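Local coordinates for CalsepRRP (PDB 1JY5), which is an RNase-related plant protein of the RNase T2 family, probably able to bind RNA, with ribonuclease activity only presumed, at residues Y141-I154 against S196-N208. Numbering follows the deposited sequence.
Sequences YLPSNTAEYKVEGI and STCPSLVSLPIKN. Unlike the reference sequence in segment 141-154: V151 (reference Leu).
Y149 and V202 form an antiparallel hydrogen-bonded pair: Y149 N reaches V202 O at 2.7 Å, and V202 N returns to Y149 O. Strands 149-150 and 201-202 make this ribbon, which V151 N extends to S200 O (3.1 Å) as helix 151-162 begins. Farther along, S144 N approaches L204 O (2.8 Å) from above the carbonyl plane, 41° out of it. N145, with CG anti to its carbonyl carbon (chi1 -58°), crosses I206 at about a right angle and takes I206 N on OD1 in a nearly straight bond of 2.9 Å. Between the S144-L204 bond and the Y149-V202 pair, one water donates to S144 O and A147 O and accepts from L204 N, linking the segments. Y149 OH donates a very short hydrogen bond (2.5 Å) to L142 O. Among apolar groups, L204 CD1 touches both Y141 CB (3.9 Å) and Y149 CE1 (4.0 Å), while I154 CD1 meets V202 CG2 and P143 CB meets I206 CG1. V202 and L204 also pack on V175 of strand 174-182, and C198 is disulfide-bonded to C170. Four backbone hydrogen bonds and one accepted by N145 thus hold the segments together, while apolar contacts join the C-terminal segment to the loop and strand before helix 151-162 and, through V202 and I154, to its first turn.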
ATOM      1  N   TYR A 141       7.573 -15.656   9.272  1.00 26.98           N
ATOM      2  CA  TYR A 141       8.221 -14.449   8.777  1.00 26.54           C
ATOM      3  C   TYR A 141       7.835 -13.261   9.647  1.00 26.21           C
ATOM      4  O   TYR A 141       6.806 -12.614   9.433  1.00 25.67           O
ATOM      5  CB  TYR A 141       7.841 -14.205   7.316  1.00 24.97           C
ATOM      6  CG  TYR A 141       8.093 -15.408   6.441  1.00 25.08           C
ATOM      7  CD1 TYR A 141       7.079 -16.327   6.182  1.00 24.89           C
ATOM      8  CD2 TYR A 141       9.359 -15.659   5.913  1.00 25.72           C
ATOM      9  CE1 TYR A 141       7.317 -17.469   5.420  1.00 25.26           C
ATOM     10  CE2 TYR A 141       9.609 -16.799   5.151  1.00 24.83           C
ATOM     11  CZ  TYR A 141       8.583 -17.699   4.911  1.00 26.11           C
ATOM     12  OH  TYR A 141       8.823 -18.835   4.171  1.00 26.38           O
ATOM     13  N   LEU A 142       8.687 -12.982  10.625  1.00 25.60           N
ATOM     14  CA  LEU A 142       8.461 -11.914  11.587  1.00 25.88           C
ATOM     15  C   LEU A 142       9.463 -10.768  11.450  1.00 25.73           C
ATOM     16  O   LEU A 142      10.525 -10.924  10.848  1.00 25.36           O
ATOM     17  CB  LEU A 142       8.559 -12.500  13.000  1.00 28.07           C
ATOM     18  CG  LEU A 142       7.825 -13.820  13.247  1.00 29.08           C
ATOM     19  CD1 LEU A 142       8.404 -14.509  14.476  1.00 32.29           C
ATOM     20  CD2 LEU A 142       6.336 -13.558  13.421  1.00 30.70           C
ATOM     21  N   PRO A 143       9.124  -9.591  12.001  1.00 24.87           N
ATOM     22  CA  PRO A 143      10.041  -8.450  11.921  1.00 26.16           C
ATOM     23  C   PRO A 143      11.345  -8.846  12.631  1.00 26.65           C
ATOM     24  O   PRO A 143      11.300  -9.446  13.705  1.00 25.92           O
ATOM     25  CB  PRO A 143       9.289  -7.352  12.671  1.00 26.74           C
ATOM     26  CG  PRO A 143       7.843  -7.698  12.411  1.00 26.50           C
ATOM     27  CD  PRO A 143       7.837  -9.194  12.599  1.00 25.76           C
ATOM     28  N   SER A 144      12.493  -8.526  12.039  1.00 26.61           N
ATOM     29  CA  SER A 144      13.784  -8.872  12.637  1.00 27.68           C
ATOM     30  C   SER A 144      14.931  -8.091  12.008  1.00 27.80           C
ATOM     31  O   SER A 144      14.937  -7.854  10.801  1.00 29.01           O
ATOM     32  CB  SER A 144      14.056 -10.372  12.475  1.00 27.90           C
ATOM     33  OG  SER A 144      15.365 -10.709  12.907  1.00 27.02           O
ATOM     34  N   ASN A 145      15.903  -7.692  12.823  1.00 27.93           N
ATOM     35  CA  ASN A 145      17.052  -6.960  12.302  1.00 27.90           C
ATOM     36  C   ASN A 145      18.229  -7.908  12.094  1.00 27.25           C
ATOM     37  O   ASN A 145      19.345  -7.473  11.813  1.00 28.62           O
ATOM     38  CB  ASN A 145      17.452  -5.832  13.257  1.00 28.80           C
ATOM     39  CG  ASN A 145      16.321  -4.852  13.497  1.00 32.06           C
ATOM     40  OD1 ASN A 145      15.580  -4.503  12.575  1.00 29.41           O
ATOM     41  ND2 ASN A 145      16.185  -4.394  14.737  1.00 31.20           N
ATOM     42  N   THR A 146      17.969  -9.205  12.225  1.00 25.75           N
ATOM     43  CA  THR A 146      19.009 -10.212  12.051  1.00 26.32           C
ATOM     44  C   THR A 146      18.587 -11.326  11.105  1.00 26.18           C
ATOM     45  O   THR A 146      19.427 -11.961  10.468  1.00 26.98           O
ATOM     46  CB  THR A 146      19.377 -10.884  13.385  1.00 25.44           C
ATOM     47  OG1 THR A 146      18.224 -11.557  13.903  1.00 24.29           O
ATOM     48  CG2 THR A 146      19.865  -9.858  14.390  1.00 26.10           C
ATOM     49  N   ALA A 147      17.289 -11.571  11.015  1.00 25.80           N
ATOM     50  CA  ALA A 147      16.799 -12.642  10.163  1.00 27.69           C
ATOM     51  C   ALA A 147      16.801 -12.312   8.676  1.00 28.73           C
ATOM     52  O   ALA A 147      16.556 -11.176   8.269  1.00 29.98           O
ATOM     53  CB  ALA A 147      15.397 -13.048  10.604  1.00 26.81           C
ATOM     54  N   GLU A 148      17.112 -13.323   7.876  1.00 28.61           N
ATOM     55  CA  GLU A 148      17.110 -13.203   6.427  1.00 29.28           C
ATOM     56  C   GLU A 148      16.220 -14.337   5.938  1.00 27.54           C
ATOM     57  O   GLU A 148      16.466 -15.501   6.253  1.00 26.60           O
ATOM     58  CB  GLU A 148      18.521 -13.354   5.853  1.00 32.83           C
ATOM     59  CG  GLU A 148      19.299 -12.047   5.748  1.00 35.61           C
ATOM     60  CD  GLU A 148      20.639 -12.222   5.055  1.00 40.22           C
ATOM     61  OE1 GLU A 148      20.673 -12.816   3.954  1.00 42.35           O
ATOM     62  OE2 GLU A 148      21.666 -11.765   5.603  1.00 43.00           O
ATOM     63  N   TYR A 149      15.178 -13.995   5.188  1.00 24.00           N
ATOM     64  CA  TYR A 149      14.252 -15.003   4.692  1.00 22.46           C
ATOM     65  C   TYR A 149      14.299 -15.118   3.177  1.00 21.75           C
ATOM     66  O   TYR A 149      14.679 -14.177   2.484  1.00 21.23           O
ATOM     67  CB  TYR A 149      12.818 -14.668   5.107  1.00 23.17           C
ATOM     68  CG  TYR A 149      12.636 -14.218   6.539  1.00 22.66           C
ATOM     69  CD1 TYR A 149      12.580 -12.860   6.861  1.00 22.50           C
ATOM     70  CD2 TYR A 149      12.458 -15.144   7.563  1.00 21.63           C
ATOM     71  CE1 TYR A 149      12.340 -12.437   8.168  1.00 22.27           C
ATOM     72  CE2 TYR A 149      12.216 -14.734   8.872  1.00 23.59           C
ATOM     73  CZ  TYR A 149      12.155 -13.382   9.168  1.00 21.96           C
ATOM     74  OH  TYR A 149      11.882 -12.980  10.456  1.00 24.39           O
ATOM     75  N   LYS A 150      13.914 -16.279   2.665  1.00 23.79           N
ATOM     76  CA  LYS A 150      13.888 -16.482   1.224  1.00 27.51           C
ATOM     77  C   LYS A 150      12.625 -15.820   0.681  1.00 26.23           C
ATOM     78  O   LYS A 150      11.539 -16.008   1.232  1.00 27.32           O
ATOM     79  CB  LYS A 150      13.864 -17.974   0.901  1.00 28.98           C
ATOM     80  CG  LYS A 150      15.094 -18.719   1.380  1.00 33.44           C
ATOM     81  CD  LYS A 150      14.984 -20.191   1.062  1.00 36.15           C
ATOM     82  CE  LYS A 150      16.227 -20.932   1.511  1.00 41.16           C
ATOM     83  NZ  LYS A 150      16.154 -22.378   1.160  1.00 43.05           N
ATOM     84  N   VAL A 151      12.774 -15.040  -0.384  1.00 27.79           N
ATOM     85  CA  VAL A 151      11.636 -14.360  -1.001  1.00 29.13           C
ATOM     86  C   VAL A 151      10.585 -15.372  -1.432  1.00 28.51           C
ATOM     87  O   VAL A 151       9.388 -15.155  -1.240  1.00 28.67           O
ATOM     88  CB  VAL A 151      12.057 -13.557  -2.254  1.00 30.18           C
ATOM     89  CG1 VAL A 151      10.858 -12.790  -2.811  1.00 33.50           C
ATOM     90  CG2 VAL A 151      13.162 -12.601  -1.901  1.00 33.05           C
ATOM     91  N   GLU A 152      11.043 -16.481  -2.010  1.00 29.43           N
ATOM     92  CA  GLU A 152      10.144 -17.530  -2.481  1.00 28.92           C
ATOM     93  C   GLU A 152       9.266 -18.028  -1.346  1.00 28.73           C
ATOM     94  O   GLU A 152       8.120 -18.426  -1.564  1.00 29.60           O
ATOM     95  CB  GLU A 152      10.948 -18.692  -3.091  1.00 31.97           C
ATOM     96  CG  GLU A 152      11.800 -19.491  -2.108  1.00 36.32           C
ATOM     97  CD  GLU A 152      11.013 -20.554  -1.352  1.00 38.69           C
ATOM     98  OE1 GLU A 152      11.522 -21.052  -0.324  1.00 39.31           O
ATOM     99  OE2 GLU A 152       9.894 -20.900  -1.787  1.00 41.97           O
ATOM    100  N   GLY A 153       9.810 -17.995  -0.132  1.00 27.34           N
ATOM    101  CA  GLY A 153       9.066 -18.428   1.035  1.00 23.93           C
ATOM    102  C   GLY A 153       8.007 -17.414   1.430  1.00 22.70           C
ATOM    103  O   GLY A 153       6.906 -17.781   1.835  1.00 21.50           O
ATOM    104  N   ILE A 154       8.342 -16.133   1.328  1.00 22.61           N
ATOM    105  CA  ILE A 154       7.384 -15.084   1.660  1.00 22.76           C
ATOM    106  C   ILE A 154       6.279 -15.102   0.604  1.00 21.92           C
ATOM    107  O   ILE A 154       5.095 -14.994   0.926  1.00 20.10           O
ATOM    108  CB  ILE A 154       8.066 -13.705   1.693  1.00 22.15           C
ATOM    109  CG1 ILE A 154       9.006 -13.640   2.903  1.00 23.67           C
ATOM    110  CG2 ILE A 154       7.015 -12.598   1.734  1.00 20.68           C
ATOM    111  CD1 ILE A 154       9.789 -12.353   3.021  1.00 21.19           C
ATOM    112  N   SER A 196      10.912 -10.418 -11.284  1.00 38.95           N
ATOM    113  CA  SER A 196      11.345 -10.267  -9.898  1.00 38.59           C
ATOM    114  C   SER A 196      12.428  -9.204  -9.806  1.00 37.82           C
ATOM    115  O   SER A 196      13.219  -9.027 -10.734  1.00 38.84           O
ATOM    116  CB  SER A 196      11.889 -11.590  -9.359  1.00 39.28           C
ATOM    117  OG  SER A 196      10.886 -12.586  -9.354  1.00 43.95           O
ATOM    118  N   THR A 197      12.464  -8.499  -8.683  1.00 35.59           N
ATOM    119  CA  THR A 197      13.454  -7.453  -8.484  1.00 34.28           C
ATOM    120  C   THR A 197      14.150  -7.586  -7.130  1.00 33.02           C
ATOM    121  O   THR A 197      15.206  -6.993  -6.901  1.00 32.14           O
ATOM    122  CB  THR A 197      12.806  -6.064  -8.590  1.00 34.89           C
ATOM    123  OG1 THR A 197      11.631  -6.014  -7.768  1.00 34.72           O
ATOM    124  CG2 THR A 197      12.420  -5.778 -10.032  1.00 36.16           C
ATOM    125  N   CYS A 198      13.556  -8.371  -6.237  1.00 30.64           N
ATOM    126  CA  CYS A 198      14.132  -8.582  -4.916  1.00 28.90           C
ATOM    127  C   CYS A 198      15.232  -9.624  -4.950  1.00 28.92           C
ATOM    128  O   CYS A 198      15.228 -10.522  -5.790  1.00 27.86           O
ATOM    129  CB  CYS A 198      13.070  -9.060  -3.931  1.00 27.73           C
ATOM    130  SG  CYS A 198      11.887  -7.824  -3.323  1.00 23.23           S
ATOM    131  N   PRO A 199      16.199  -9.513  -4.027  1.00 29.85           N
ATOM    132  CA  PRO A 199      17.300 -10.479  -3.965  1.00 29.61           C
ATOM    133  C   PRO A 199      16.702 -11.805  -3.510  1.00 29.16           C
ATOM    134  O   PRO A 199      15.576 -11.839  -3.011  1.00 28.49           O
ATOM    135  CB  PRO A 199      18.219  -9.897  -2.894  1.00 30.27           C
ATOM    136  CG  PRO A 199      17.928  -8.436  -2.933  1.00 31.01           C
ATOM    137  CD  PRO A 199      16.439  -8.384  -3.114  1.00 29.87           C
ATOM    138  N   SER A 200      17.453 -12.888  -3.665  1.00 27.56           N
ATOM    139  CA  SER A 200      16.986 -14.205  -3.251  1.00 29.02           C
ATOM    140  C   SER A 200      16.684 -14.226  -1.752  1.00 28.09           C
ATOM    141  O   SER A 200      15.762 -14.908  -1.305  1.00 27.72           O
ATOM    142  CB  SER A 200      18.040 -15.264  -3.566  1.00 31.45           C
ATOM    143  OG  SER A 200      17.556 -16.557  -3.248  1.00 35.61           O
ATOM    144  N   LEU A 201      17.475 -13.486  -0.980  1.00 27.09           N
ATOM    145  CA  LEU A 201      17.284 -13.410   0.465  1.00 26.73           C
ATOM    146  C   LEU A 201      16.899 -11.987   0.840  1.00 25.52           C
ATOM    147  O   LEU A 201      17.544 -11.029   0.417  1.00 23.99           O
ATOM    148  CB  LEU A 201      18.565 -13.817   1.203  1.00 27.90           C
ATOM    149  CG  LEU A 201      19.006 -15.277   1.065  1.00 29.94           C
ATOM    150  CD1 LEU A 201      20.298 -15.489   1.846  1.00 31.29           C
ATOM    151  CD2 LEU A 201      17.916 -16.206   1.584  1.00 29.14           C
ATOM    152  N   VAL A 202      15.843 -11.850   1.634  1.00 24.76           N
ATOM    153  CA  VAL A 202      15.365 -10.536   2.036  1.00 24.11           C
ATOM    154  C   VAL A 202      15.090 -10.467   3.527  1.00 24.70           C
ATOM    155  O   VAL A 202      15.052 -11.491   4.207  1.00 25.07           O
ATOM    156  CB  VAL A 202      14.073 -10.172   1.278  1.00 23.07           C
ATOM    157  CG1 VAL A 202      14.354 -10.117  -0.214  1.00 23.03           C
ATOM    158  CG2 VAL A 202      12.988 -11.192   1.582  1.00 22.09           C
ATOM    159  N   SER A 203      14.893  -9.254   4.034  1.00 24.42           N
ATOM    160  CA  SER A 203      14.627  -9.072   5.455  1.00 25.12           C
ATOM    161  C   SER A 203      13.380  -8.244   5.724  1.00 23.30           C
ATOM    162  O   SER A 203      12.887  -7.538   4.848  1.00 23.02           O
ATOM    163  CB  SER A 203      15.826  -8.398   6.123  1.00 25.06           C
ATOM    164  OG  SER A 203      16.061  -7.121   5.554  1.00 26.12           O
ATOM    165  N   LEU A 204      12.873  -8.349   6.946  1.00 23.24           N
ATOM    166  CA  LEU A 204      11.702  -7.590   7.370  1.00 23.59           C
ATOM    167  C   LEU A 204      12.130  -6.803   8.605  1.00 22.90           C
ATOM    168  O   LEU A 204      11.692  -7.081   9.720  1.00 22.70           O
ATOM    169  CB  LEU A 204      10.545  -8.534   7.703  1.00 21.81           C
ATOM    170  CG  LEU A 204      10.006  -9.367   6.532  1.00 23.68           C
ATOM    171  CD1 LEU A 204       9.094 -10.475   7.051  1.00 22.36           C
ATOM    172  CD2 LEU A 204       9.254  -8.457   5.560  1.00 22.32           C
ATOM    173  N   PRO A 205      12.996  -5.797   8.411  1.00 25.22           N
ATOM    174  CA  PRO A 205      13.517  -4.947   9.487  1.00 26.38           C
ATOM    175  C   PRO A 205      12.466  -4.302  10.378  1.00 29.21           C
ATOM    176  O   PRO A 205      11.332  -4.057   9.958  1.00 27.95           O
ATOM    177  CB  PRO A 205      14.353  -3.912   8.735  1.00 26.24           C
ATOM    178  CG  PRO A 205      13.641  -3.804   7.414  1.00 25.34           C
ATOM    179  CD  PRO A 205      13.377  -5.253   7.096  1.00 25.58           C
ATOM    180  N   ILE A 206      12.864  -4.031  11.618  1.00 31.35           N
ATOM    181  CA  ILE A 206      12.002  -3.404  12.614  1.00 35.19           C
ATOM    182  C   ILE A 206      12.253  -1.899  12.560  1.00 37.80           C
ATOM    183  O   ILE A 206      13.328  -1.460  12.143  1.00 38.13           O
ATOM    184  CB  ILE A 206      12.340  -3.935  14.033  1.00 35.45           C
ATOM    185  CG1 ILE A 206      12.217  -5.462  14.052  1.00 34.88           C
ATOM    186  CG2 ILE A 206      11.407  -3.319  15.070  1.00 35.60           C
ATOM    187  CD1 ILE A 206      12.707  -6.109  15.336  1.00 36.09           C
ATOM    188  N   LYS A 207      11.265  -1.107  12.967  1.00 42.51           N
ATOM    189  CA  LYS A 207      11.423   0.346  12.957  1.00 47.18           C
ATOM    190  C   LYS A 207      12.519   0.792  13.917  1.00 50.36           C
ATOM    191  O   LYS A 207      13.060  -0.014  14.674  1.00 51.12           O
ATOM    192  CB  LYS A 207      10.109   1.042  13.333  1.00 47.32           C
ATOM    193  CG  LYS A 207       9.081   1.074  12.220  1.00 44.72           C
ATOM    194  CD  LYS A 207       7.946   2.042  12.530  1.00 46.01           C
ATOM    195  CE  LYS A 207       7.009   1.520  13.609  1.00 45.61           C
ATOM    196  NZ  LYS A 207       7.616   1.472  14.955  1.00 46.52           N
ATOM    197  N   ASN A 208      12.838   2.082  13.880  1.00 54.50           N
ATOM    198  CA  ASN A 208      13.868   2.655  14.742  1.00 57.16           C
ATOM    199  C   ASN A 208      15.208   1.956  14.519  1.00 58.60           C
ATOM    200  O   ASN A 208      15.851   1.588  15.526  1.00 59.85           O
ATOM    201  CB  ASN A 208      13.460   2.527  16.213  1.00 58.36           C
ATOM    202  CG  ASN A 208      12.045   3.016  16.475  1.00 59.66           C
ATOM    203  OD1 ASN A 208      11.720   4.179  16.230  1.00 60.65           O
ATOM    204  ND2 ASN A 208      11.195   2.124  16.975  1.00 59.21           N
TER
HETATM  205  O   HOH W   1      14.409  -9.725   8.805  1.00 20.55           O
HETATM  206  O   HOH W   2      16.467  -2.580  11.260  1.00 40.02           O
HETATM  207  O   HOH W   3      14.047 -16.787  -2.515  1.00 27.06           O